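Local coordinates for outer membrane protein Omp121 (Bacteroides thetaiotaomicron, PDB 5FQ8), which probably imports a nutrient across the outer membrane as a TonB-dependent receptor, at residues B[743-748]-B[959-964]; B[951-956]-B[964-969]. One frame throughout, in Å; residues are numbered along the deposited sequence.

Contact 1. Residues B[743-748]-B[959-964]; sequences TIYGLN and DLEGNY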
ATOM      1  N   THR B 743      10.054 -30.090   7.546  1.00 25.62           N
ATOM      2  CA  THR B 743       9.516 -29.218   8.573  1.00 25.23           C
ATOM      3  C   THR B 743       8.038 -28.935   8.340  1.00 29.83           C
ATOM      4  O   THR B 743       7.615 -28.690   7.212  1.00 25.13           O
ATOM      5  CB  THR B 743      10.276 -27.901   8.588  1.00 25.00           C
ATOM      6  OG1 THR B 743      11.679 -28.152   8.622  1.00 25.28           O
ATOM      7  CG2 THR B 743       9.900 -27.103   9.785  1.00 24.69           C
ATOM      8  N   ILE B 744       7.259 -28.970   9.419  1.00 24.83           N
ATOM      9  CA  ILE B 744       5.871 -28.534   9.405  1.00 24.58           C
ATOM     10  C   ILE B 744       5.718 -27.139   9.991  1.00 24.20           C
ATOM     11  O   ILE B 744       4.960 -26.322   9.471  1.00 23.97           O
ATOM     12  CB  ILE B 744       4.988 -29.552  10.150  1.00 24.73           C
ATOM     13  CG1 ILE B 744       4.874 -30.833   9.353  1.00 25.12           C
ATOM     14  CG2 ILE B 744       3.616 -29.008  10.378  1.00 24.48           C
ATOM     15  CD1 ILE B 744       4.174 -31.908  10.111  1.00 31.55           C
ATOM     16  N   TYR B 745       6.433 -26.863  11.069  1.00 29.86           N
ATOM     17  CA  TYR B 745       6.575 -25.525  11.607  1.00 27.56           C
ATOM     18  C   TYR B 745       7.700 -25.579  12.618  1.00 30.67           C
ATOM     19  O   TYR B 745       7.946 -26.631  13.204  1.00 39.23           O
ATOM     20  CB  TYR B 745       5.283 -25.011  12.247  1.00 23.63           C
ATOM     21  CG  TYR B 745       5.373 -23.558  12.528  1.00 24.14           C
ATOM     22  CD1 TYR B 745       5.050 -22.631  11.552  1.00 26.42           C
ATOM     23  CD2 TYR B 745       5.837 -23.101  13.745  1.00 31.16           C
ATOM     24  CE1 TYR B 745       5.163 -21.303  11.784  1.00 22.98           C
ATOM     25  CE2 TYR B 745       5.950 -21.764  13.985  1.00 31.55           C
ATOM     26  CZ  TYR B 745       5.611 -20.875  12.992  1.00 22.95           C
ATOM     27  OH  TYR B 745       5.720 -19.543  13.211  1.00 25.62           O
ATOM     28  N   GLY B 746       8.399 -24.460  12.802  1.00 23.84           N
ATOM     29  CA  GLY B 746       9.567 -24.489  13.668  1.00 24.00           C
ATOM     30  C   GLY B 746      10.424 -23.244  13.684  1.00 23.89           C
ATOM     31  O   GLY B 746      10.606 -22.610  12.654  1.00 23.80           O
ATOM     32  N   LEU B 747      10.962 -22.886  14.840  1.00 23.92           N
ATOM     33  CA  LEU B 747      11.824 -21.723  14.953  1.00 23.87           C
ATOM     34  C   LEU B 747      13.228 -22.020  14.439  1.00 24.15           C
ATOM     35  O   LEU B 747      13.708 -23.150  14.503  1.00 24.44           O
ATOM     36  CB  LEU B 747      11.899 -21.271  16.402  1.00 23.86           C
ATOM     37  CG  LEU B 747      10.553 -21.093  17.092  1.00 23.66           C
ATOM     38  CD1 LEU B 747      10.763 -20.817  18.557  1.00 23.74           C
ATOM     39  CD2 LEU B 747       9.761 -19.976  16.460  1.00 23.36           C
ATOM     40  N   ASN B 748      13.887 -20.985  13.922  1.00 43.81           N
ATOM     41  CA  ASN B 748      15.244 -21.125  13.395  1.00 24.39           C
ATOM     42  C   ASN B 748      16.216 -21.287  14.545  1.00 24.64           C
ATOM     43  O   ASN B 748      16.313 -20.406  15.404  1.00 24.55           O
ATOM     44  CB  ASN B 748      15.630 -19.911  12.554  1.00 24.30           C
ATOM     45  CG  ASN B 748      16.841 -20.169  11.665  1.00 51.09           C
ATOM     46  OD1 ASN B 748      17.971 -19.865  12.033  1.00 43.45           O
ATOM     47  ND2 ASN B 748      16.604 -20.736  10.489  1.00 24.67           N
ATOM     48  N   ASP B 959      -5.364 -25.851  12.023  1.00 24.98           N
ATOM     49  CA  ASP B 959      -5.088 -27.137  11.407  1.00 26.50           C
ATOM     50  C   ASP B 959      -3.764 -27.698  11.899  1.00 24.01           C
ATOM     51  O   ASP B 959      -3.397 -27.506  13.061  1.00 23.94           O
ATOM     52  CB  ASP B 959      -5.107 -27.026   9.890  1.00 23.97           C
ATOM     53  CG  ASP B 959      -5.499 -28.316   9.239  1.00 24.32           C
ATOM     54  OD1 ASP B 959      -4.701 -29.256   9.295  1.00 24.57           O
ATOM     55  OD2 ASP B 959      -6.608 -28.422   8.694  1.00 25.78           O
ATOM     56  N   LEU B 960      -3.046 -28.401  11.025  1.00 24.18           N
ATOM     57  CA  LEU B 960      -1.836 -29.101  11.441  1.00 28.39           C
ATOM     58  C   LEU B 960      -0.800 -28.160  12.033  1.00 26.22           C
ATOM     59  O   LEU B 960      -0.272 -28.414  13.114  1.00 24.13           O
ATOM     60  CB  LEU B 960      -1.242 -29.857  10.266  1.00 24.55           C
ATOM     61  CG  LEU B 960       0.034 -30.542  10.700  1.00 24.74           C
ATOM     62  CD1 LEU B 960      -0.348 -31.651  11.595  1.00 25.02           C
ATOM     63  CD2 LEU B 960       0.731 -31.076   9.506  1.00 24.95           C
ATOM     64  N   GLU B 961      -0.490 -27.066  11.344  1.00 24.59           N
ATOM     65  CA  GLU B 961       0.583 -26.212  11.830  1.00 23.65           C
ATOM     66  C   GLU B 961       0.254 -25.608  13.179  1.00 23.50           C
ATOM     67  O   GLU B 961       1.165 -25.189  13.887  1.00 23.44           O
ATOM     68  CB  GLU B 961       0.891 -25.102  10.837  1.00 39.68           C
ATOM     69  CG  GLU B 961       1.542 -25.583   9.550  1.00 34.25           C
ATOM     70  CD  GLU B 961       1.715 -24.501   8.527  1.00 41.13           C
ATOM     71  OE1 GLU B 961       1.744 -23.319   8.903  1.00 42.13           O
ATOM     72  OE2 GLU B 961       1.808 -24.840   7.338  1.00 47.74           O
ATOM     73  N   GLY B 962      -1.018 -25.581  13.564  1.00 23.49           N
ATOM     74  CA  GLY B 962      -1.364 -25.085  14.878  1.00 23.41           C
ATOM     75  C   GLY B 962      -0.905 -25.995  15.998  1.00 25.75           C
ATOM     76  O   GLY B 962      -0.701 -25.543  17.131  1.00 32.99           O
ATOM     77  N   ASN B 963      -0.719 -27.276  15.702  1.00 23.89           N
ATOM     78  CA  ASN B 963      -0.338 -28.220  16.733  1.00 24.15           C
ATOM     79  C   ASN B 963       1.047 -27.952  17.288  1.00 24.14           C
ATOM     80  O   ASN B 963       1.400 -28.535  18.312  1.00 24.35           O
ATOM     81  CB  ASN B 963      -0.418 -29.642  16.192  1.00 36.47           C
ATOM     82  CG  ASN B 963      -1.836 -30.173  16.174  1.00 35.39           C
ATOM     83  OD1 ASN B 963      -2.597 -29.954  17.102  1.00 30.07           O
ATOM     84  ND2 ASN B 963      -2.201 -30.866  15.110  1.00 44.99           N
ATOM     85  N   TYR B 964       1.822 -27.072  16.661  1.00 23.94           N
ATOM     86  CA  TYR B 964       3.169 -26.806  17.131  1.00 23.96           C
ATOM     87  C   TYR B 964       3.161 -26.238  18.536  1.00 23.92           C
ATOM     88  O   TYR B 964       4.067 -26.521  19.331  1.00 24.09           O
ATOM     89  CB  TYR B 964       3.866 -25.847  16.172  1.00 23.75           C
ATOM     90  CG  TYR B 964       5.162 -25.295  16.682  1.00 23.75           C
ATOM     91  CD1 TYR B 964       5.185 -24.171  17.490  1.00 23.58           C
ATOM     92  CD2 TYR B 964       6.356 -25.892  16.353  1.00 23.97           C
ATOM     93  CE1 TYR B 964       6.346 -23.671  17.963  1.00 23.61           C
ATOM     94  CE2 TYR B 964       7.533 -25.393  16.818  1.00 24.01           C
ATOM     95  CZ  TYR B 964       7.522 -24.279  17.622  1.00 23.83           C
ATOM     96  OH  TYR B 964       8.690 -23.764  18.105  1.00 23.90           O
TER
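One face of the Y964 ring receives the edge of the Y745 ring in a T-shaped stack, with centroids 5.2 Å apart and planes at 71°. Y745 CD2 does the touching, offset toward the rim of the Y964 ring and 3.7 Å from Y964 CG. Both side chains have CG anti to the backbone N (chi1 -168° for Y745, 169° for Y964), and the two cross at about a right angle. The Y964 hydroxyl reaches past the stack to the carbonyl of T751, and beside it L747 CG lies 3.4 Å from Y964 OH. The corner that presents Y745 is a classic beta bulge in strand 741-746: I744 and Y745 both face M753 on the neighbouring strand 752-756, so both can reach the 3-10 segment 961-964 and the L960 just before it. I744 uses its far end, CD1 sitting 3.6 Å from L960 CD2, while I744 CG2 touches the same methyl from closer to the backbone. E961 rests its methylene CG against I744 O at 3.5 Å, in van der Waals contact. D959 OD1 takes the L960 N-H at 2.5 Å through its anti lone pair, and N98 ND2 bonds to the same oxygen.

Contact 2. Residues B[951-956]-B[964-969]; sequences PEMTSF and YGEYTA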
ATOM      1  N   PRO B 951      -3.948 -26.129  27.733  1.00 24.98           N
ATOM      2  CA  PRO B 951      -3.403 -26.623  26.467  1.00 24.84           C
ATOM      3  C   PRO B 951      -4.257 -26.402  25.230  1.00 24.64           C
ATOM      4  O   PRO B 951      -3.809 -26.752  24.136  1.00 24.53           O
ATOM      5  CB  PRO B 951      -3.259 -28.116  26.736  1.00 25.21           C
ATOM      6  CG  PRO B 951      -2.999 -28.199  28.152  1.00 25.47           C
ATOM      7  CD  PRO B 951      -3.783 -27.116  28.800  1.00 25.38           C
ATOM      8  N   GLU B 952      -5.465 -25.858  25.356  1.00 31.57           N
ATOM      9  CA  GLU B 952      -6.307 -25.647  24.189  1.00 24.45           C
ATOM     10  C   GLU B 952      -6.012 -24.266  23.608  1.00 31.93           C
ATOM     11  O   GLU B 952      -6.805 -23.329  23.691  1.00 24.02           O
ATOM     12  CB  GLU B 952      -7.774 -25.798  24.557  1.00 24.65           C
ATOM     13  CG  GLU B 952      -8.648 -26.107  23.372  1.00 24.64           C
ATOM     14  CD  GLU B 952     -10.107 -26.235  23.715  1.00 24.87           C
ATOM     15  OE1 GLU B 952     -10.419 -26.458  24.895  1.00 25.12           O
ATOM     16  OE2 GLU B 952     -10.933 -26.106  22.792  1.00 24.83           O
ATOM     17  N   MET B 953      -4.836 -24.161  22.993  1.00 26.59           N
ATOM     18  CA  MET B 953      -4.241 -22.879  22.640  1.00 25.43           C
ATOM     19  C   MET B 953      -3.367 -23.020  21.406  1.00 29.40           C
ATOM     20  O   MET B 953      -2.568 -23.954  21.320  1.00 23.62           O
ATOM     21  CB  MET B 953      -3.364 -22.354  23.769  1.00 23.68           C
ATOM     22  CG  MET B 953      -3.928 -21.269  24.599  1.00 23.67           C
ATOM     23  SD  MET B 953      -2.660 -20.873  25.774  1.00 34.01           S
ATOM     24  CE  MET B 953      -3.476 -19.620  26.715  1.00 36.34           C
ATOM     25  N   THR B 954      -3.468 -22.063  20.484  1.00 28.63           N
ATOM     26  CA  THR B 954      -2.465 -21.968  19.428  1.00 23.13           C
ATOM     27  C   THR B 954      -2.267 -20.533  18.984  1.00 22.90           C
ATOM     28  O   THR B 954      -3.044 -19.641  19.304  1.00 22.84           O
ATOM     29  CB  THR B 954      -2.819 -22.803  18.210  1.00 23.18           C
ATOM     30  OG1 THR B 954      -1.635 -23.026  17.457  1.00 23.14           O
ATOM     31  CG2 THR B 954      -3.809 -22.090  17.338  1.00 23.05           C
ATOM     32  N   SER B 955      -1.199 -20.331  18.228  1.00 22.80           N
ATOM     33  CA  SER B 955      -0.970 -19.095  17.503  1.00 22.61           C
ATOM     34  C   SER B 955      -0.754 -19.366  16.039  1.00 22.57           C
ATOM     35  O   SER B 955      -0.376 -18.462  15.299  1.00 22.45           O
ATOM     36  CB  SER B 955       0.225 -18.344  18.064  1.00 22.57           C
ATOM     37  OG  SER B 955      -0.131 -17.746  19.282  1.00 22.61           O
ATOM     38  N   PHE B 956      -1.015 -20.574  15.604  1.00 22.70           N
ATOM     39  CA  PHE B 956      -0.644 -21.016  14.282  1.00 22.72           C
ATOM     40  C   PHE B 956      -1.809 -21.709  13.601  1.00 25.87           C
ATOM     41  O   PHE B 956      -1.621 -22.584  12.766  1.00 24.82           O
ATOM     42  CB  PHE B 956       0.588 -21.909  14.378  1.00 24.71           C
ATOM     43  CG  PHE B 956       1.674 -21.313  15.220  1.00 23.17           C
ATOM     44  CD1 PHE B 956       2.478 -20.317  14.717  1.00 22.70           C
ATOM     45  CD2 PHE B 956       1.849 -21.705  16.524  1.00 22.93           C
ATOM     46  CE1 PHE B 956       3.448 -19.742  15.483  1.00 22.70           C
ATOM     47  CE2 PHE B 956       2.818 -21.136  17.299  1.00 22.93           C
ATOM     48  CZ  PHE B 956       3.626 -20.148  16.779  1.00 22.81           C
ATOM     49  N   TYR B 964       1.822 -27.072  16.661  1.00 23.94           N
ATOM     50  CA  TYR B 964       3.169 -26.806  17.131  1.00 23.96           C
ATOM     51  C   TYR B 964       3.161 -26.238  18.536  1.00 23.92           C
ATOM     52  O   TYR B 964       4.067 -26.521  19.331  1.00 24.09           O
ATOM     53  CB  TYR B 964       3.866 -25.847  16.172  1.00 23.75           C
ATOM     54  CG  TYR B 964       5.162 -25.295  16.682  1.00 23.75           C
ATOM     55  CD1 TYR B 964       5.185 -24.171  17.490  1.00 23.58           C
ATOM     56  CD2 TYR B 964       6.356 -25.892  16.353  1.00 23.97           C
ATOM     57  CE1 TYR B 964       6.346 -23.671  17.963  1.00 23.61           C
ATOM     58  CE2 TYR B 964       7.533 -25.393  16.818  1.00 24.01           C
ATOM     59  CZ  TYR B 964       7.522 -24.279  17.622  1.00 23.83           C
ATOM     60  OH  TYR B 964       8.690 -23.764  18.105  1.00 23.90           O
ATOM     61  N   GLY B 965       2.188 -25.411  18.854  1.00 23.72           N
ATOM     62  CA  GLY B 965       2.163 -24.833  20.170  1.00 23.71           C
ATOM     63  C   GLY B 965       1.472 -23.496  20.175  1.00 23.45           C
ATOM     64  O   GLY B 965       0.787 -23.127  19.235  1.00 23.29           O
ATOM     65  N   GLU B 966       1.662 -22.806  21.285  1.00 23.45           N
ATOM     66  CA  GLU B 966       1.044 -21.523  21.561  1.00 23.27           C
ATOM     67  C   GLU B 966       2.151 -20.505  21.740  1.00 23.18           C
ATOM     68  O   GLU B 966       3.139 -20.784  22.415  1.00 25.66           O
ATOM     69  CB  GLU B 966       0.190 -21.593  22.819  1.00 39.93           C
ATOM     70  CG  GLU B 966       0.323 -20.385  23.725  1.00 43.70           C
ATOM     71  CD  GLU B 966       1.338 -20.603  24.809  1.00 37.34           C
ATOM     72  OE1 GLU B 966       1.719 -21.755  25.001  1.00 28.62           O
ATOM     73  OE2 GLU B 966       1.764 -19.638  25.457  1.00 36.95           O
ATOM     74  N   TYR B 967       1.994 -19.329  21.147  1.00 22.97           N
ATOM     75  CA  TYR B 967       3.062 -18.343  21.141  1.00 23.33           C
ATOM     76  C   TYR B 967       2.619 -17.109  21.917  1.00 22.88           C
ATOM     77  O   TYR B 967       2.500 -16.019  21.371  1.00 22.74           O
ATOM     78  CB  TYR B 967       3.492 -18.007  19.715  1.00 22.77           C
ATOM     79  CG  TYR B 967       4.944 -17.640  19.687  1.00 38.04           C
ATOM     80  CD1 TYR B 967       5.916 -18.608  19.828  1.00 23.00           C
ATOM     81  CD2 TYR B 967       5.344 -16.319  19.596  1.00 31.52           C
ATOM     82  CE1 TYR B 967       7.243 -18.279  19.836  1.00 23.09           C
ATOM     83  CE2 TYR B 967       6.669 -15.987  19.607  1.00 27.52           C
ATOM     84  CZ  TYR B 967       7.610 -16.977  19.731  1.00 23.00           C
ATOM     85  OH  TYR B 967       8.934 -16.672  19.744  1.00 27.08           O
ATOM     86  N   THR B 968       2.469 -17.289  23.226  1.00 23.04           N
ATOM     87  CA  THR B 968       1.788 -16.350  24.109  1.00 23.16           C
ATOM     88  C   THR B 968       0.433 -15.961  23.545  1.00 22.95           C
ATOM     89  O   THR B 968       0.055 -14.794  23.504  1.00 22.89           O
ATOM     90  CB  THR B 968       2.622 -15.109  24.408  1.00 23.08           C
ATOM     91  OG1 THR B 968       3.278 -14.663  23.228  1.00 22.92           O
ATOM     92  CG2 THR B 968       3.639 -15.422  25.448  1.00 23.30           C
ATOM     93  N   ALA B 969      -0.305 -16.971  23.105  1.00 26.70           N
ATOM     94  CA  ALA B 969      -1.735 -16.822  22.921  1.00 26.81           C
ATOM     95  C   ALA B 969      -2.352 -16.261  24.187  1.00 27.66           C
ATOM     96  O   ALA B 969      -1.827 -16.436  25.283  1.00 23.25           O
ATOM     97  CB  ALA B 969      -2.373 -18.161  22.586  1.00 23.01           C
TER
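This is a buried contact of packing and a cross-segment hydrogen bond, within the long connection between barrel strands 928-941 and 973-983, whose short strand 965-966 pairs in parallel with 828-831. Here the irregular 951-956 runs against 965-966 and the turn after it, and the backbone of T954 hydrogen-bonds to T76 of the plug domain. F956 carries one end. The edge of Y964 points at a face of F956 in an offset edge-to-face pair, planes at 84°, and Y964 CD1 lies 3.9 Å from F956 CE2. S955 CB sits over one face of the F956 ring, offset toward the rim. The rim of the F956 ring faces the G965 carbonyl near the ring plane, and F956 CZ abuts Y967 CB at 3.6 Å. An alanine in place of F956 would probably loosen the packing of Y964 and Y967 on this loop, since both meet that ring. T954 OG1, anti to its backbone N, accepts the F956 N-H at 3.1 Å in an ST turn; the same hydroxyl also bonds to G962 O. S955 OG takes the Y967 N-H at 3.2 Å (N-H...O 150°). At the other end M953 and E966 run alongside each other in the same direction, with M953 SD 3.7 Å from E966 CG, and M953 CG meets the methyl of A969. At the backbone angles of G965 any CB would collide with the Y964 carbonyl oxygen, calling for glycine. Hydroxyls of T954 and S955 thus tie down buried backbone N-H groups, so the loop's conformation is likely to depend on these few bonds as well as on packing.

The centres of the two contacts lie 10 Å apart, and Y964 belongs to both, closing 959-964 and opening 964-969. Along the chain the order is 743-748, 951-956, 959-964, 964-969, so the segments alternate. Contact 2 stays within the loop between strands 928-941 and 973-983; contact 1 joins that loop to strand 741-746 of the separate four-stranded antiparallel sheet, 211 residues away at the closest ends. They also touch directly: F956 packs on E961 and G962, and its ring meets that of Y745, with planes at about 45°. The internally folded loop therefore lies between the plug, the barrel and this sheet, and just beyond strand 741-746 the backbone of N748 hydrogen-bonds to the bound peptide.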